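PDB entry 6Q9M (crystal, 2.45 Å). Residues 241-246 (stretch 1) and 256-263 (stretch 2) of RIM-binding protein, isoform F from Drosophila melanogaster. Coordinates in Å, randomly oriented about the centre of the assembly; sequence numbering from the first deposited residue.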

# COMPACT_ATOMS: atom_id res chain seq x y z
N PRO A 241 6.77 0.01 26.06
CA PRO A 241 7.81 0.21 27.08
C PRO A 241 9.07 -0.59 26.75
O PRO A 241 9.58 -1.36 27.56
CB PRO A 241 7.14 -0.29 28.37
CG PRO A 241 5.90 -1.03 27.93
CD PRO A 241 5.49 -0.47 26.62
N VAL A 242 9.57 -0.35 25.54
CA VAL A 242 10.74 -1.06 25.03
C VAL A 242 12.02 -0.58 25.69
O VAL A 242 12.32 0.62 25.70
CB VAL A 242 10.80 -0.92 23.50
CG1 VAL A 242 12.13 -1.35 22.96
CG2 VAL A 242 9.65 -1.72 22.90
N THR A 243 12.77 -1.52 26.27
CA THR A 243 14.07 -1.22 26.88
C THR A 243 15.17 -1.07 25.83
O THR A 243 15.87 -0.04 25.76
CB THR A 243 14.48 -2.36 27.81
OG1 THR A 243 14.37 -3.57 27.07
CG2 THR A 243 13.65 -2.45 29.03
N GLY A 244 15.34 -2.10 25.00
CA GLY A 244 16.53 -2.27 24.19
C GLY A 244 16.46 -3.57 23.41
O GLY A 244 15.35 -4.01 23.07
N TYR A 245 17.60 -4.20 23.12
CA TYR A 245 17.61 -5.42 22.31
C TYR A 245 18.70 -6.37 22.79
O TYR A 245 19.56 -6.01 23.59
CB TYR A 245 17.79 -5.11 20.81
CG TYR A 245 16.70 -4.22 20.30
CD1 TYR A 245 15.47 -4.74 19.93
CD2 TYR A 245 16.86 -2.84 20.26
CE1 TYR A 245 14.44 -3.93 19.49
CE2 TYR A 245 15.84 -2.02 19.82
CZ TYR A 245 14.63 -2.57 19.44
OH TYR A 245 13.62 -1.75 19.00
N ALA A 246 18.60 -7.62 22.34
CA ALA A 246 19.58 -8.66 22.65
C ALA A 246 19.75 -9.57 21.43
O ALA A 246 18.76 -9.96 20.80
CB ALA A 246 19.18 -9.48 23.87
N ASP A 256 24.38 -7.32 24.11
CA ASP A 256 23.16 -6.69 24.59
C ASP A 256 23.21 -5.20 24.25
O ASP A 256 24.22 -4.54 24.49
CB ASP A 256 22.99 -6.88 26.10
CG ASP A 256 22.61 -8.30 26.46
OD1 ASP A 256 21.40 -8.57 26.61
OD2 ASP A 256 23.51 -9.15 26.58
N ILE A 257 22.11 -4.69 23.69
CA ILE A 257 21.95 -3.27 23.40
C ILE A 257 20.84 -2.73 24.28
O ILE A 257 19.69 -3.19 24.19
CB ILE A 257 21.64 -3.02 21.92
CG1 ILE A 257 22.82 -3.48 21.10
CG2 ILE A 257 21.35 -1.55 21.66
CD1 ILE A 257 22.45 -3.79 19.75
N ASN A 258 21.16 -1.74 25.09
CA ASN A 258 20.22 -1.24 26.08
C ASN A 258 19.72 0.16 25.74
O ASN A 258 19.50 0.98 26.63
CB ASN A 258 20.85 -1.29 27.48
CG ASN A 258 21.15 -2.72 27.95
OD1 ASN A 258 21.53 -3.59 27.16
ND2 ASN A 258 20.98 -2.96 29.25
N SER A 259 19.54 0.45 24.45
CA SER A 259 18.76 1.60 24.02
C SER A 259 17.57 1.14 23.19
O SER A 259 17.73 0.31 22.29
CB SER A 259 19.59 2.59 23.20
OG SER A 259 18.74 3.40 22.40
N PRO A 260 16.38 1.68 23.44
CA PRO A 260 15.21 1.26 22.65
C PRO A 260 15.29 1.63 21.18
O PRO A 260 14.60 1.01 20.36
CB PRO A 260 14.03 1.98 23.33
CG PRO A 260 14.59 2.59 24.59
CD PRO A 260 16.06 2.76 24.38
N THR A 261 16.10 2.62 20.82
CA THR A 261 16.22 3.05 19.43
C THR A 261 17.37 2.38 18.68
O THR A 261 17.50 2.59 17.47
CB THR A 261 16.41 4.57 19.38
OG1 THR A 261 17.20 5.00 20.50
CG2 THR A 261 15.06 5.29 19.42
N GLY A 262 18.19 1.59 19.37
CA GLY A 262 19.31 0.95 18.70
C GLY A 262 18.84 0.07 17.55
O GLY A 262 17.83 -0.63 17.65
N ASP A 263 19.58 0.13 16.44
CA ASP A 263 19.20 -0.64 15.26
C ASP A 263 20.34 -1.51 14.74
O ASP A 263 20.23 -2.04 13.63
CB ASP A 263 18.68 0.29 14.15
CG ASP A 263 19.74 1.24 13.62
OD1 ASP A 263 20.86 1.29 14.18
OD2 ASP A 263 19.44 1.96 12.64

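The two stretches meet as a short antiparallel pairing that gives way to a turn. Y245 and I257 form the hydrogen-bonded pair. Y245 N donates to I257 O at 2.6 Å, and the N-H...O angle of 172° makes this bond nearly linear. I257 N donates back to Y245 O at 2.9 Å, with an angle of 155°. The backbone N and O of both residues are therefore satisfied by each other. Next along, A246 and D256 form a non-hydrogen-bonded pair. Their side chains lie on the same face of the sheet, and A246 CB comes within 3.6 Å of D256 OD1.

Beyond I257 the second stretch leaves the strand, and a type I turn runs from S259 to G262. Inside it, G262 N donates to S259 O at 3.2 Å. The side chain of S259 also accepts: T261 N reaches S259 OG at 3.2 Å, and T261 OG1 donates to the same OG at 2.9 Å.

Y245 links the strand to this turn. Its OH donates to P260 O at 3.2 Å, with that oxygen at the ring edge, near the ring plane. The hydroxyl has a further hydrogen bond elsewhere in the structure. Y245 CE2 also lies 3.3 Å from G262 O.

G244 packs closely against the second stretch. Its CA makes CA-H...O contacts with I257 O at 3.3 Å and S259 O at 3.4 Å. A CB here would clash, at 2.3 Å from I257 O and 2.8 Å from N258 CA.

T243 O lies 2.9 Å from P260 N, but this is no hydrogen bond, because the proline nitrogen carries no hydrogen. T243 OG1 is satisfied elsewhere in the structure. V242 adds an apolar contact, CG1 to P260 CB at 3.9 Å.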